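Local coordinates for putative iron-regulated protein A (PDB 4ECG) that binds calcium ions and belongs to the imelysin-like M75 family of putative metalloendopeptidases, although its cellular role is not established, at residues A[37-42]-A[94-99]; A[42-47]-A[193-198]; A[220-225]-A[229-234]. All coordinates share one frame; numbering follows the deposited sequence.

Interaction 1. Residues A[37-42]-A[94-99]; sequences ATFVDE and FLFGVA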
# COMPACT_ATOMS: atom_id res chain seq x y z
N ALA A 37 0.32 -19.44 8.93
CA ALA A 37 -1.09 -19.79 8.65
C ALA A 37 -2.02 -18.64 9.05
O ALA A 37 -2.81 -18.19 8.25
CB ALA A 37 -1.50 -21.13 9.31
N THR A 38 -1.88 -18.13 10.26
CA THR A 38 -2.78 -17.06 10.72
C THR A 38 -2.56 -15.78 9.91
O THR A 38 -3.50 -15.03 9.63
CB THR A 38 -2.46 -16.71 12.17
OG1 THR A 38 -2.61 -17.88 13.02
CG2 THR A 38 -3.30 -15.54 12.63
N PHE A 39 -1.31 -15.51 9.53
CA PHE A 39 -1.05 -14.37 8.65
C PHE A 39 -1.85 -14.51 7.33
O PHE A 39 -2.56 -13.59 6.95
CB PHE A 39 0.46 -14.18 8.34
CG PHE A 39 0.69 -13.26 7.19
CD1 PHE A 39 0.54 -11.90 7.34
CD2 PHE A 39 0.95 -13.77 5.93
CE1 PHE A 39 0.69 -11.04 6.27
CE2 PHE A 39 1.10 -12.93 4.85
CZ PHE A 39 0.95 -11.56 5.02
N VAL A 40 -1.72 -15.67 6.66
CA VAL A 40 -2.36 -15.92 5.37
C VAL A 40 -3.88 -15.89 5.49
O VAL A 40 -4.52 -15.31 4.63
CB VAL A 40 -1.93 -17.26 4.72
CG1 VAL A 40 -2.76 -17.56 3.47
CG2 VAL A 40 -0.43 -17.24 4.40
N ASP A 41 -4.45 -16.47 6.55
CA ASP A 41 -5.92 -16.64 6.65
C ASP A 41 -6.63 -15.46 7.33
O ASP A 41 -7.79 -15.19 7.05
CB ASP A 41 -6.28 -17.94 7.39
CG ASP A 41 -5.89 -19.24 6.60
OD1 ASP A 41 -5.86 -19.22 5.35
OD2 ASP A 41 -5.64 -20.28 7.26
N GLU A 42 -5.93 -14.75 8.21
CA GLU A 42 -6.53 -13.65 8.95
C GLU A 42 -6.00 -12.24 8.57
O GLU A 42 -6.62 -11.24 8.99
CB GLU A 42 -6.34 -13.90 10.46
CG GLU A 42 -6.91 -15.25 10.96
CD GLU A 42 -8.42 -15.41 10.74
OE1 GLU A 42 -9.20 -14.42 10.89
OE2 GLU A 42 -8.88 -16.54 10.43
N PHE A 94 2.73 -6.57 2.69
CA PHE A 94 2.87 -7.83 2.01
C PHE A 94 2.68 -7.75 0.47
O PHE A 94 1.77 -8.35 -0.12
CB PHE A 94 1.97 -8.89 2.65
CG PHE A 94 0.58 -8.43 2.96
CD1 PHE A 94 0.30 -7.80 4.15
CD2 PHE A 94 -0.46 -8.69 2.09
CE1 PHE A 94 -1.02 -7.44 4.47
CE2 PHE A 94 -1.74 -8.32 2.40
CZ PHE A 94 -2.03 -7.70 3.59
N LEU A 95 3.59 -7.03 -0.16
CA LEU A 95 3.61 -6.89 -1.61
C LEU A 95 4.34 -8.07 -2.23
O LEU A 95 4.36 -8.21 -3.47
CB LEU A 95 4.30 -5.60 -2.03
CG LEU A 95 3.45 -4.35 -1.86
CD1 LEU A 95 4.40 -3.16 -1.93
CD2 LEU A 95 2.35 -4.34 -2.93
N PHE A 96 4.94 -8.91 -1.40
CA PHE A 96 5.51 -10.16 -1.92
C PHE A 96 4.42 -11.04 -2.46
O PHE A 96 3.27 -10.84 -2.15
CB PHE A 96 6.34 -10.92 -0.89
CG PHE A 96 5.67 -11.12 0.42
CD1 PHE A 96 4.83 -12.18 0.62
CD2 PHE A 96 5.91 -10.25 1.48
CE1 PHE A 96 4.26 -12.41 1.87
CE2 PHE A 96 5.31 -10.44 2.73
CZ PHE A 96 4.49 -11.54 2.93
N GLY A 97 4.80 -12.03 -3.26
CA GLY A 97 3.81 -12.93 -3.81
C GLY A 97 3.16 -12.33 -5.03
O GLY A 97 3.83 -11.83 -5.89
N VAL A 98 1.84 -12.39 -5.13
CA VAL A 98 1.22 -12.13 -6.41
C VAL A 98 1.41 -10.66 -6.83
O VAL A 98 1.68 -10.37 -7.99
CB VAL A 98 -0.28 -12.57 -6.40
CG1 VAL A 98 -0.94 -12.37 -7.77
CG2 VAL A 98 -0.43 -14.02 -6.01
N ALA A 99 1.28 -9.73 -5.88
CA ALA A 99 1.43 -8.31 -6.19
C ALA A 99 2.78 -8.04 -6.92
O ALA A 99 2.83 -7.35 -7.94
CB ALA A 99 1.28 -7.46 -4.93
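F39 and F94 form an edge-to-face aromatic pair in the buried interior of the chain: the edge of F39 points at the face of F94, with ring centroids 5.4 Å apart and planes at 83°. CG of F39 stands anti to the backbone N (chi1 165°), which carries the ring out from helix 29-68 toward the loop at 94-97, which leads into helix 98-101. The apolar contacts all converge on the far end of this ring. F94 CB sits at the edge of the F39 ring, near its plane, 3.7 Å from F39 CZ, and the same CZ approaches CZ of F96 at 4.1 Å. F96 meets F39 from the opposite direction and obliquely. Around the trio, Y48 makes its own edge-to-face pair with F94, and F96 packs on W195, Y208 and M212. Cutting F39 back to alanine is likely to open a gap beside F94 CB and F96 CZ and to leave the F94 face without its aromatic edge. No hydrogen bond crosses between the segments; the helix and the loop are joined here by aromatic and van der Waals contact alone, so the fit depends on ring shape and orientation rather than on charge.

Interaction 2. Residues A[42-47]-A[193-198]; sequences EVALPT and NGWLKG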
# COMPACT_ATOMS: atom_id res chain seq x y z
N GLU A 42 -5.93 -14.75 8.21
CA GLU A 42 -6.53 -13.65 8.95
C GLU A 42 -6.00 -12.24 8.57
O GLU A 42 -6.62 -11.24 8.99
CB GLU A 42 -6.34 -13.90 10.46
CG GLU A 42 -6.91 -15.25 10.96
CD GLU A 42 -8.42 -15.41 10.74
OE1 GLU A 42 -9.20 -14.42 10.89
OE2 GLU A 42 -8.88 -16.54 10.43
N VAL A 43 -4.86 -12.15 7.85
CA VAL A 43 -4.35 -10.84 7.38
C VAL A 43 -4.41 -10.71 5.83
O VAL A 43 -5.21 -9.95 5.33
CB VAL A 43 -2.98 -10.45 7.96
CG1 VAL A 43 -2.63 -9.05 7.48
CG2 VAL A 43 -3.02 -10.44 9.47
N ALA A 44 -3.65 -11.51 5.09
CA ALA A 44 -3.58 -11.43 3.62
C ALA A 44 -4.92 -11.66 2.93
O ALA A 44 -5.49 -10.73 2.38
CB ALA A 44 -2.53 -12.42 3.05
N LEU A 45 -5.41 -12.90 2.95
CA LEU A 45 -6.59 -13.27 2.16
C LEU A 45 -7.79 -12.35 2.50
O LEU A 45 -8.46 -11.89 1.60
CB LEU A 45 -6.97 -14.76 2.31
CG LEU A 45 -6.21 -15.82 1.49
CD1 LEU A 45 -6.65 -17.25 1.87
CD2 LEU A 45 -6.42 -15.60 0.01
N PRO A 46 -8.06 -12.05 3.79
CA PRO A 46 -9.19 -11.12 4.06
C PRO A 46 -8.96 -9.68 3.61
O PRO A 46 -9.87 -9.05 3.14
CB PRO A 46 -9.34 -11.18 5.57
CG PRO A 46 -8.72 -12.46 5.98
CD PRO A 46 -7.59 -12.70 5.02
N THR A 47 -7.75 -9.16 3.69
CA THR A 47 -7.49 -7.80 3.20
C THR A 47 -7.80 -7.75 1.71
O THR A 47 -8.44 -6.83 1.22
CB THR A 47 -6.04 -7.37 3.48
OG1 THR A 47 -5.76 -7.31 4.90
CG2 THR A 47 -5.75 -6.03 2.85
N ASN A 193 -7.49 -13.80 -6.50
CA ASN A 193 -7.41 -15.15 -7.09
C ASN A 193 -6.02 -15.72 -7.10
O ASN A 193 -5.86 -16.88 -6.87
CB ASN A 193 -7.98 -15.22 -8.51
CG ASN A 193 -9.47 -14.94 -8.55
OD1 ASN A 193 -10.18 -15.24 -7.62
ND2 ASN A 193 -9.92 -14.30 -9.60
N GLY A 194 -5.02 -14.92 -7.36
CA GLY A 194 -3.65 -15.43 -7.35
C GLY A 194 -3.26 -16.03 -6.00
O GLY A 194 -2.63 -17.05 -5.95
N TRP A 195 -3.65 -15.38 -4.92
CA TRP A 195 -3.43 -15.92 -3.59
C TRP A 195 -4.34 -17.10 -3.32
O TRP A 195 -3.87 -18.12 -2.81
CB TRP A 195 -3.66 -14.84 -2.52
CG TRP A 195 -2.46 -13.99 -2.30
CD1 TRP A 195 -1.99 -12.95 -3.10
CD2 TRP A 195 -1.52 -14.06 -1.21
NE1 TRP A 195 -0.83 -12.44 -2.60
CE2 TRP A 195 -0.51 -13.04 -1.46
CE3 TRP A 195 -1.42 -14.84 -0.11
CZ2 TRP A 195 0.51 -12.81 -0.59
CZ3 TRP A 195 -0.39 -14.60 0.75
CH2 TRP A 195 0.54 -13.59 0.54
N LEU A 196 -5.63 -16.98 -3.66
CA LEU A 196 -6.63 -17.95 -3.24
C LEU A 196 -6.51 -19.26 -3.97
O LEU A 196 -6.61 -20.31 -3.33
CB LEU A 196 -8.06 -17.42 -3.39
CG LEU A 196 -9.14 -18.39 -2.85
CD1 LEU A 196 -8.88 -18.72 -1.36
CD2 LEU A 196 -10.57 -17.86 -3.06
N LYS A 197 -6.31 -19.20 -5.29
CA LYS A 197 -6.29 -20.41 -6.12
C LYS A 197 -5.25 -20.43 -7.24
O LYS A 197 -5.13 -21.43 -7.94
CB LYS A 197 -7.69 -20.72 -6.67
CG LYS A 197 -8.28 -19.72 -7.66
CD LYS A 197 -9.71 -20.18 -8.09
CE LYS A 197 -10.13 -19.76 -9.52
NZ LYS A 197 -10.79 -18.43 -9.53
N GLY A 198 -4.46 -19.37 -7.38
CA GLY A 198 -3.58 -19.22 -8.54
C GLY A 198 -4.29 -18.74 -9.81
O GLY A 198 -5.52 -18.73 -9.90
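W195 and L196, at the C-terminal end of helix 171-196, pack against A44 and L45 of helix 29-68, a helix-helix contact within the largely alpha-helical imelysin-like fold. Helix 29-68 is irregular here: a wider pi-type turn spans 42-44, and the helix kinks at P46, whose N has no bond to the preceding turn. W195 starts the contact at its root, where CB lies 3.8 Å from CD2 of L45. With CG anti to the carbonyl carbon (chi1 -83°), the indole runs on toward helix 29-68, and its six-membered ring passes with one face under the A44 methyl. There CZ3 comes within 3.8 Å of the A44 CB, while CE3 and CH2 on either side of it sit slightly farther off. The methyl thus rides over one face of the six-membered ring in a CH-pi contact, 4.2 Å from the centroid and 26° off the normal. Y208 meets the indole edge-to-face, adding helix 208-214 to its surroundings. L45 also bridges to the next residue: its CD2 touches L196 CB at 4.2 Å, the two side chains crossing at about a right angle. One turn beyond V43, the hydroxyl of T47 folds back on helix 29-68: OG1 donates to V43 O at 2.7 Å, from the opposite face of that carbonyl to T47 N.

Interaction 3. Residues A[220-225]-A[229-234]; sequences YSIGNV and IELMLN. With CA (calcium ion), chain C.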
# COMPACT_ATOMS: atom_id res chain seq x y z
N TYR A 220 7.16 -21.19 -5.63
CA TYR A 220 7.58 -19.82 -5.33
C TYR A 220 8.84 -19.69 -4.41
O TYR A 220 9.09 -18.63 -3.84
CB TYR A 220 6.39 -19.03 -4.75
CG TYR A 220 5.11 -19.08 -5.59
CD1 TYR A 220 4.99 -18.34 -6.75
CD2 TYR A 220 4.05 -19.88 -5.23
CE1 TYR A 220 3.84 -18.39 -7.53
CE2 TYR A 220 2.89 -19.92 -5.99
CZ TYR A 220 2.79 -19.17 -7.16
OH TYR A 220 1.64 -19.18 -7.94
N SER A 221 9.63 -20.75 -4.28
CA SER A 221 10.89 -20.68 -3.53
C SER A 221 10.69 -20.35 -2.04
O SER A 221 11.55 -19.74 -1.41
CB SER A 221 11.86 -19.63 -4.16
OG SER A 221 12.24 -20.03 -5.45
N ILE A 222 9.54 -20.75 -1.49
CA ILE A 222 9.34 -20.66 -0.05
C ILE A 222 9.72 -22.02 0.47
O ILE A 222 8.93 -22.95 0.36
CB ILE A 222 7.90 -20.30 0.34
CG1 ILE A 222 7.44 -19.08 -0.47
CG2 ILE A 222 7.87 -20.12 1.87
CD1 ILE A 222 6.01 -18.66 -0.24
N GLY A 223 10.93 -22.14 1.01
CA GLY A 223 11.61 -23.46 1.15
C GLY A 223 11.43 -24.11 2.50
O GLY A 223 11.58 -25.33 2.65
N ASN A 224 11.12 -23.30 3.50
CA ASN A 224 10.88 -23.78 4.85
C ASN A 224 10.27 -22.66 5.65
O ASN A 224 10.13 -21.53 5.15
CB ASN A 224 12.15 -24.32 5.49
CG ASN A 224 13.19 -23.25 5.71
OD1 ASN A 224 12.93 -22.25 6.34
ND2 ASN A 224 14.37 -23.48 5.25
N VAL A 225 9.88 -22.95 6.89
CA VAL A 225 9.05 -22.02 7.65
C VAL A 225 9.81 -20.75 8.00
O VAL A 225 9.20 -19.68 8.13
CB VAL A 225 8.44 -22.65 8.92
CG1 VAL A 225 9.52 -22.92 9.98
CG2 VAL A 225 7.33 -21.74 9.46
N ILE A 229 8.43 -16.76 7.43
CA ILE A 229 8.51 -15.66 8.40
C ILE A 229 9.44 -14.54 7.92
O ILE A 229 9.11 -13.38 8.09
CB ILE A 229 9.04 -16.14 9.80
CG1 ILE A 229 8.05 -17.07 10.53
CG2 ILE A 229 9.31 -14.97 10.72
CD1 ILE A 229 6.86 -16.31 11.06
N GLU A 230 10.62 -14.87 7.40
CA GLU A 230 11.58 -13.85 6.86
C GLU A 230 10.90 -13.05 5.74
O GLU A 230 11.07 -11.85 5.66
CB GLU A 230 12.90 -14.50 6.34
CG GLU A 230 14.00 -13.53 5.85
CD GLU A 230 15.24 -14.23 5.23
OE1 GLU A 230 15.15 -15.44 4.90
OE2 GLU A 230 16.31 -13.57 5.09
N LEU A 231 10.08 -13.72 4.94
CA LEU A 231 9.35 -13.06 3.85
C LEU A 231 8.40 -11.99 4.39
O LEU A 231 8.31 -10.88 3.84
CB LEU A 231 8.57 -14.10 3.03
CG LEU A 231 8.11 -13.77 1.62
CD1 LEU A 231 9.29 -13.34 0.77
CD2 LEU A 231 7.40 -14.97 1.06
N MSE A 232 7.70 -12.32 5.48
CA MSE A 232 6.72 -11.39 6.06
C MSE A 232 7.44 -10.13 6.49
O MSE A 232 6.91 -9.05 6.33
CB MSE A 232 6.00 -11.97 7.30
CG MSE A 232 5.02 -13.16 7.06
SE MSE A 232 4.45 -14.02 8.68
CE MSE A 232 3.48 -12.55 9.46
N LEU A 233 8.66 -10.28 7.04
CA LEU A 233 9.39 -9.17 7.69
C LEU A 233 10.28 -8.40 6.72
O LEU A 233 10.78 -7.34 7.06
CB LEU A 233 10.26 -9.69 8.83
CG LEU A 233 9.46 -10.02 10.10
CD1 LEU A 233 10.14 -11.11 10.91
CD2 LEU A 233 9.25 -8.77 10.94
N ASN A 234 10.42 -8.89 5.49
CA ASN A 234 11.51 -8.48 4.61
C ASN A 234 11.45 -7.04 4.14
O ASN A 234 10.37 -6.44 4.06
CB ASN A 234 11.66 -9.43 3.38
CG ASN A 234 10.83 -9.01 2.18
OD1 ASN A 234 11.28 -8.20 1.33
ND2 ASN A 234 9.63 -9.58 2.07
CA CA C . 13.48 -18.76 -0.52
O HOH W 1 14.13 -20.81 -1.99
O HOH W 2 15.81 -18.86 -0.54
O HOH W 3 13.83 -17.26 -2.41
O HOH W 4 14.27 -17.26 1.10
O HOH W 5 11.45 -17.19 0.14
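No ring mediates the meeting of I222 with L231 or of V225 with I229; the flat groups lie beside it. The amide of N234 lies in line with the last turn of helix 225-233, ND2 donating to L231 O over 2.6 Å, with that oxygen only 11° out of the amide plane and the donor on a carbonyl lone pair. The ring of Y220 meets that of Y208 with planes at about 60°. Across the segments, I229 N donates to V225 O at 3.1 Å, the first-turn bond of helix 225-233. The side-chain contact is a light one: CD1 of I222 reaches CD2 of L231 at 4.2 Å, the two side chains crossing at about a right angle. An extended chi2 of 177° carries that CD1 outward from the loop, and Y208 lies against both residues. N224 is the N-cap, its OD1 accepting from Q227 N. The calcium ion is bound by S221 O at 2.4 Å, by five waters at 2.3 to 2.6 Å and by Q227 OE1, giving seven ligands. Q227 OE1 also accepts from G223 N, so one amide oxygen joins loop backbone to metal. A backbone carbonyl, a helix side chain and mostly water around the ion make this a peripheral calcium site set at the capped N terminus of a helix.

From the N terminus, helix 29-68 supplies 37-42 to interaction 1 and then 42-47 to interaction 2, the two sharing E42. Interaction 1 closes a loop of 51 residues at 94-99; interaction 2 closes one of 145 residues at 193-198, so the two cross along the chain. Their later segments also touch, V98 CG2 lying 3.5 Å from W195 CD1. Interaction 3 follows in series and closes only a three-residue gap within the start of helix 225-233. It still packs on interaction 1, with M232 CE 3.6 Å from F39 CB, but does not touch interaction 2. Together the contacts gather the loop and helix start at 94-99 and helices 171-196 and 225-233 around helix 29-68.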